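Local coordinates for protein her-1 (Caenorhabditis elegans, PDB 1SZH), which dictates male development in the worm, probably as a secreted signal in sex determination, and inhibits the function of tra-2a, at residues 107-112 / 124-129; 28-33 / 53-58. The protein carries 2 engineered substitutions. All coordinates share one frame; numbering follows the deposited sequence.

Interaction 1 (107-112 / 124-129); sequences TRLDSI and KCFEKC
The ring of Phe-126 is met by two aliphatic residues of segment 107-112. Over one face lies CG2 of Ile-112, about 4.2 Å above the ring plane and shifted toward the rim. At the edge, in the plane of the ring, comes Leu-109, whose CD2 is 3.8 Å from Phe-126 CE2. Ile-112 touches the ring with its other branch as well, CD1 of Ile-112 lying 4.0 Å from Phe-126 CZ. Both branches come from the same side of the ring, and the isoleucine side chain runs at about a right angle to that of Phe-126. The ring reaches this place because CG of Phe-126 is anti to the backbone N (chi1 168°), which carries it out toward helix 105-115.

The two segments belong to consecutive helices, 105-115 and 120-134, which form an antiparallel helical hairpin. Their short axes make 147° between directions and come no closer than 12.4 Å. At that spacing the backbones do not touch, and the Phe-126 ring and the ends of Leu-109 and Ile-112 bridge the gap. This fits a protein built from a left-handed antiparallel four-helix bundle and an overhand three-helix bundle.

Leu-109 CD2 also lies 4.3 Å from Glu-127 OE1, a plain van der Waals neighbour. The same carboxylate oxygen forms a salt bridge with Arg-130, one turn on in helix 120-134. Leu-109 also touches Arg-130, so the ion pair lies next to the apolar patch.

Helix 85-97 packs against the contact: its Cys-94 touches both Ile-112 and Phe-126, and its Leu-97 touches Ile-112. Phe-79 brings a second ring to Phe-126, the planes inclined by about 40°. Disulfides tie Cys-125 to Cys-148 and Cys-129 to Cys-75.

Interaction 2 (28-33 / 53-58); sequences IEIMKF and KCLQNV
Met-31 and Leu-55 face each other across this contact, and both point their CB toward the opposite helix. Their CA atoms are 8.8 Å apart, the nearest such pair between the segments. The two side chains run at a slant to one another. They meet through the end of the methionine and one branch of the leucine. CE of Met-31 lies 3.8 Å from CD2 of Leu-55, and SD of Met-31 lies 3.9 Å from the same methyl. CD2 therefore rests against the SD-CE bond and not against a single atom.

The shape of the methionine explains this. Its chain is extended through chi2 and then bends at chi3 (-88°), which turns CE out of the line of the chain and beside the leucine. With CG anti to the carbonyl carbon (chi1 -66°), the Leu-55 side chain reaches toward helix 24-33 and offers one methyl to each of two residues. CD2 takes Met-31. CD1 faces Ile-30, at 4.3 Å from Ile-30 CD1, a looser touch. The CB of Ile-30 does not point at helix 47-59, but its CD1 end comes nearer to Leu-55.

All three touching residues are buried and no hydrogen bond crosses between the segments. The joint is wholly apolar and small, with 108 Å² buried in all. Beside it, the backbone O of Met-31 accepts a hydrogen bond from Ser-102 OG, and the Gln-56 amide is bonded to Pro-101 O and to Ile-68 N.

The contact joins helix 24-33 to helix 47-59, and helix 8-18 packs against both. Ile-11 touches Met-31, while Ala-14 and Cys-18 touch Leu-55. The Cys-18 to Cys-54 disulfide adds a covalent tie between helices 8-18 and 47-59, an arrangement consistent with a three-helix bundle.

Interaction 2 comes first along the chain and closes before interaction 1 opens. Interaction 2 joins helices 24-33 and 47-59, interaction 1 helices 105-115 and 120-134, so they share no helix. Their centres are 21 Å apart and lie on opposite sides of the centre of the chain. They still meet at one point, where Arg-108 NH2 packs 3.3 Å from Gln-56 NE2. Arg-108 also bonds to Tyr-52 OH, on the same helix as Gln-56. Each contact thus belongs to a different group of helices, and the bond from Arg-108 to Tyr-52 is one link between them in an all-helical protein with seven disulfides.

Interaction 1 (107-112 / 124-129)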
loop_
_atom_site.group_PDB
_atom_site.type_symbol
_atom_site.label_atom_id
_atom_site.label_comp_id
_atom_site.label_asym_id
_atom_site.label_seq_id
_atom_site.Cartn_x
_atom_site.Cartn_y
_atom_site.Cartn_z
ATOM N N THR A 107 -6.101 -2.483 8.687
ATOM C CA THR A 107 -5.436 -3.780 8.665
ATOM C C THR A 107 -3.959 -3.618 8.315
ATOM O O THR A 107 -3.101 -4.226 8.946
ATOM C CB THR A 107 -6.127 -4.724 7.670
ATOM O OG1 THR A 107 -7.469 -4.945 8.110
ATOM C CG2 THR A 107 -5.399 -6.077 7.605
ATOM N N ARG A 108 -3.658 -2.785 7.325
ATOM C CA ARG A 108 -2.261 -2.570 6.958
ATOM C C ARG A 108 -1.506 -1.924 8.115
ATOM O O ARG A 108 -0.425 -2.373 8.492
ATOM C CB ARG A 108 -2.117 -1.599 5.788
ATOM C CG ARG A 108 -2.807 -1.960 4.508
ATOM C CD ARG A 108 -2.486 -0.866 3.506
ATOM N NE ARG A 108 -3.199 -1.080 2.240
ATOM C CZ ARG A 108 -2.984 -0.351 1.154
ATOM N NH1 ARG A 108 -2.091 0.654 1.169
ATOM N NH2 ARG A 108 -3.632 -0.644 0.039
ATOM N N LEU A 109 -2.066 -0.840 8.656
ATOM C CA LEU A 109 -1.377 -0.107 9.698
ATOM C C LEU A 109 -1.184 -0.902 10.974
ATOM O O LEU A 109 -0.157 -0.758 11.641
ATOM C CB LEU A 109 -2.069 1.242 9.953
ATOM C CG LEU A 109 -2.046 2.206 8.758
ATOM C CD1 LEU A 109 -2.878 3.459 9.080
ATOM C CD2 LEU A 109 -0.612 2.606 8.417
ATOM N N ASP A 110 -2.147 -1.745 11.318
ATOM C CA ASP A 110 -2.003 -2.568 12.515
ATOM C C ASP A 110 -0.811 -3.513 12.331
ATOM O O ASP A 110 -0.021 -3.715 13.256
ATOM C CB ASP A 110 -3.270 -3.392 12.779
ATOM C CG ASP A 110 -4.438 -2.539 13.248
ATOM O OD1 ASP A 110 -4.204 -1.424 13.768
ATOM O OD2 ASP A 110 -5.591 -2.999 13.108
ATOM N N SER A 111 -0.668 -4.078 11.131
ATOM C CA SER A 111 0.428 -5.024 10.868
ATOM C C SER A 111 1.768 -4.312 10.838
ATOM O O SER A 111 2.749 -4.807 11.395
ATOM C CB SER A 111 0.165 -5.771 9.540
ATOM O OG SER A 111 1.252 -6.638 9.247
ATOM N N ILE A 112 1.807 -3.134 10.214
ATOM C CA ILE A 112 3.040 -2.364 10.153
ATOM C C ILE A 112 3.435 -1.876 11.557
ATOM O O ILE A 112 4.602 -1.913 11.928
ATOM C CB ILE A 112 2.846 -1.155 9.207
ATOM C CG1 ILE A 112 2.649 -1.653 7.778
ATOM C CG2 ILE A 112 4.066 -0.202 9.288
ATOM C CD1 ILE A 112 2.018 -0.591 6.845
ATOM N N LYS A 124 6.905 6.240 13.793
ATOM C CA LYS A 124 6.484 7.641 13.816
ATOM C C LYS A 124 6.996 8.356 12.572
ATOM O O LYS A 124 6.300 9.218 12.026
ATOM C CB LYS A 124 6.994 8.330 15.085
ATOM C CG LYS A 124 6.293 7.843 16.339
ATOM C CD LYS A 124 6.772 8.588 17.586
ATOM C CE LYS A 124 6.000 8.137 18.825
ATOM N NZ LYS A 124 6.502 8.763 20.089
ATOM N N CYS A 125 8.191 8.008 12.116
ATOM C CA CYS A 125 8.743 8.622 10.908
ATOM C C CYS A 125 7.907 8.193 9.689
ATOM O O CYS A 125 7.621 8.986 8.799
ATOM C CB CYS A 125 10.186 8.195 10.724
ATOM S SG CYS A 125 11.008 8.887 9.308
ATOM N N PHE A 126 7.510 6.923 9.659
ATOM C CA PHE A 126 6.682 6.414 8.572
ATOM C C PHE A 126 5.385 7.239 8.524
ATOM O O PHE A 126 4.931 7.656 7.455
ATOM C CB PHE A 126 6.372 4.917 8.848
ATOM C CG PHE A 126 5.279 4.320 7.964
ATOM C CD1 PHE A 126 5.536 3.990 6.634
ATOM C CD2 PHE A 126 4.009 4.084 8.481
ATOM C CE1 PHE A 126 4.530 3.428 5.816
ATOM C CE2 PHE A 126 2.981 3.512 7.676
ATOM C CZ PHE A 126 3.241 3.190 6.344
ATOM N N GLU A 127 4.788 7.474 9.685
ATOM C CA GLU A 127 3.551 8.233 9.724
ATOM C C GLU A 127 3.803 9.686 9.314
ATOM O O GLU A 127 2.982 10.282 8.618
ATOM C CB GLU A 127 2.925 8.149 11.115
ATOM C CG GLU A 127 2.337 6.758 11.449
ATOM C CD GLU A 127 0.973 6.497 10.807
ATOM O OE1 GLU A 127 0.875 6.446 9.558
ATOM O OE2 GLU A 127 -0.014 6.336 11.560
ATOM N N LYS A 128 4.938 10.234 9.729
ATOM C CA LYS A 128 5.260 11.625 9.355
ATOM C C LYS A 128 5.450 11.733 7.835
ATOM O O LYS A 128 5.022 12.694 7.194
ATOM C CB LYS A 128 6.511 12.085 10.109
ATOM C CG LYS A 128 6.947 13.529 9.818
ATOM C CD LYS A 128 7.998 13.946 10.847
ATOM C CE LYS A 128 8.225 15.446 10.856
ATOM N NZ LYS A 128 9.164 15.805 11.955
ATOM N N CYS A 129 6.114 10.751 7.242
ATOM C CA CYS A 129 6.301 10.726 5.804
ATOM C C CYS A 129 4.923 10.737 5.120
ATOM O O CYS A 129 4.739 11.442 4.134
ATOM C CB CYS A 129 7.092 9.454 5.431
ATOM S SG CYS A 129 7.371 9.143 3.700
#

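Interaction 2 (28-33 / 53-58)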
loop_
_atom_site.group_PDB
_atom_site.type_symbol
_atom_site.label_atom_id
_atom_site.label_comp_id
_atom_site.label_asym_id
_atom_site.label_seq_id
_atom_site.Cartn_x
_atom_site.Cartn_y
_atom_site.Cartn_z
ATOM N N ILE A 28 -9.085 -10.735 -9.467
ATOM C CA ILE A 28 -9.910 -11.310 -8.402
ATOM C C ILE A 28 -8.994 -12.016 -7.412
ATOM O O ILE A 28 -9.161 -11.882 -6.194
ATOM C CB ILE A 28 -10.944 -12.280 -8.998
ATOM C CG1 ILE A 28 -12.021 -11.471 -9.728
ATOM C CG2 ILE A 28 -11.592 -13.132 -7.913
ATOM C CD1 ILE A 28 -12.904 -12.300 -10.646
ATOM N N GLU A 29 -7.991 -12.730 -7.929
ATOM C CA GLU A 29 -7.055 -13.452 -7.049
ATOM C C GLU A 29 -6.243 -12.541 -6.137
ATOM O O GLU A 29 -6.148 -12.788 -4.929
ATOM C CB GLU A 29 -6.098 -14.304 -7.878
ATOM C CG GLU A 29 -6.722 -15.541 -8.481
ATOM C CD GLU A 29 -6.099 -16.824 -7.937
ATOM O OE1 GLU A 29 -6.860 -17.731 -7.563
ATOM O OE2 GLU A 29 -4.849 -16.928 -7.905
ATOM N N ILE A 30 -5.659 -11.472 -6.696
ATOM C CA ILE A 30 -4.877 -10.606 -5.829
ATOM C C ILE A 30 -5.773 -9.876 -4.825
ATOM O O ILE A 30 -5.343 -9.567 -3.719
ATOM C CB ILE A 30 -3.972 -9.637 -6.636
ATOM C CG1 ILE A 30 -4.782 -8.588 -7.405
ATOM C CG2 ILE A 30 -3.144 -10.446 -7.644
ATOM C CD1 ILE A 30 -5.064 -7.303 -6.618
ATOM N N MET A 31 -7.032 -9.639 -5.170
ATOM C CA MET A 31 -7.907 -9.006 -4.183
ATOM C C MET A 31 -8.277 -9.970 -3.046
ATOM O O MET A 31 -8.270 -9.594 -1.872
ATOM C CB MET A 31 -9.181 -8.475 -4.845
ATOM C CG MET A 31 -8.916 -7.187 -5.627
ATOM S SD MET A 31 -10.429 -6.437 -6.307
ATOM C CE MET A 31 -10.518 -7.289 -7.889
ATOM N N LYS A 32 -8.591 -11.220 -3.384
ATOM C CA LYS A 32 -8.998 -12.154 -2.327
ATOM C C LYS A 32 -7.828 -12.562 -1.446
ATOM O O LYS A 32 -8.034 -12.842 -0.271
ATOM C CB LYS A 32 -9.704 -13.395 -2.923
ATOM C CG LYS A 32 -8.807 -14.474 -3.489
ATOM C CD LYS A 32 -9.680 -15.598 -4.152
ATOM C CE LYS A 32 -8.877 -16.873 -4.364
ATOM N NZ LYS A 32 -9.675 -17.891 -5.105
ATOM N N PHE A 33 -6.628 -12.570 -2.006
ATOM C CA PHE A 33 -5.434 -12.929 -1.240
ATOM C C PHE A 33 -4.813 -11.713 -0.576
ATOM O O PHE A 33 -3.975 -11.851 0.309
ATOM C CB PHE A 33 -4.379 -13.608 -2.138
ATOM C CG PHE A 33 -4.672 -15.051 -2.429
ATOM C CD1 PHE A 33 -5.057 -15.459 -3.704
ATOM C CD2 PHE A 33 -4.532 -15.999 -1.436
ATOM C CE1 PHE A 33 -5.312 -16.813 -3.970
ATOM C CE2 PHE A 33 -4.778 -17.346 -1.694
ATOM C CZ PHE A 33 -5.166 -17.745 -2.974
ATOM N N LYS A 53 -5.416 2.169 -8.021
ATOM C CA LYS A 53 -6.294 3.272 -7.650
ATOM C C LYS A 53 -7.731 2.989 -8.052
ATOM O O LYS A 53 -8.658 3.266 -7.285
ATOM C CB LYS A 53 -5.781 4.555 -8.304
ATOM C CG LYS A 53 -4.397 4.911 -7.801
ATOM C CD LYS A 53 -3.864 6.163 -8.439
ATOM C CE LYS A 53 -2.507 6.527 -7.850
ATOM N NZ LYS A 53 -1.977 7.816 -8.401
ATOM N N CYS A 54 -7.914 2.410 -9.233
ATOM C CA CYS A 54 -9.256 2.065 -9.698
ATOM C C CYS A 54 -9.877 1.037 -8.721
ATOM O O CYS A 54 -11.028 1.181 -8.289
ATOM C CB CYS A 54 -9.150 1.503 -11.115
ATOM S SG CYS A 54 -10.723 1.095 -11.919
ATOM N N LEU A 55 -9.131 -0.019 -8.385
ATOM C CA LEU A 55 -9.656 -1.024 -7.473
ATOM C C LEU A 55 -10.018 -0.438 -6.109
ATOM O O LEU A 55 -11.074 -0.735 -5.557
ATOM C CB LEU A 55 -8.665 -2.198 -7.309
ATOM C CG LEU A 55 -8.450 -3.019 -8.585
ATOM C CD1 LEU A 55 -7.357 -4.062 -8.281
ATOM C CD2 LEU A 55 -9.722 -3.726 -9.019
ATOM N N GLN A 56 -9.146 0.392 -5.552
ATOM C CA GLN A 56 -9.447 0.996 -4.257
ATOM C C GLN A 56 -10.740 1.822 -4.301
ATOM O O GLN A 56 -11.559 1.768 -3.382
ATOM C CB GLN A 56 -8.294 1.893 -3.824
ATOM C CG GLN A 56 -7.066 1.119 -3.375
ATOM C CD GLN A 56 -6.685 1.467 -1.942
ATOM O OE1 GLN A 56 -6.492 2.634 -1.602
ATOM N NE2 GLN A 56 -6.556 0.453 -1.100
ATOM N N ASN A 57 -10.903 2.564 -5.391
ATOM C CA ASN A 57 -12.077 3.410 -5.556
ATOM C C ASN A 57 -13.360 2.585 -5.634
ATOM O O ASN A 57 -14.399 3.024 -5.136
ATOM C CB ASN A 57 -11.914 4.312 -6.794
ATOM C CG ASN A 57 -10.984 5.500 -6.542
ATOM O OD1 ASN A 57 -10.740 6.318 -7.444
ATOM N ND2 ASN A 57 -10.452 5.597 -5.326
ATOM N N VAL A 58 -13.316 1.393 -6.237
ATOM C CA VAL A 58 -14.535 0.577 -6.296
ATOM C C VAL A 58 -14.753 -0.183 -4.984
ATOM O O VAL A 58 -15.830 -0.133 -4.398
ATOM C CB VAL A 58 -14.499 -0.434 -7.467
ATOM C CG1 VAL A 58 -15.769 -1.302 -7.446
ATOM C CG2 VAL A 58 -14.366 0.282 -8.780
#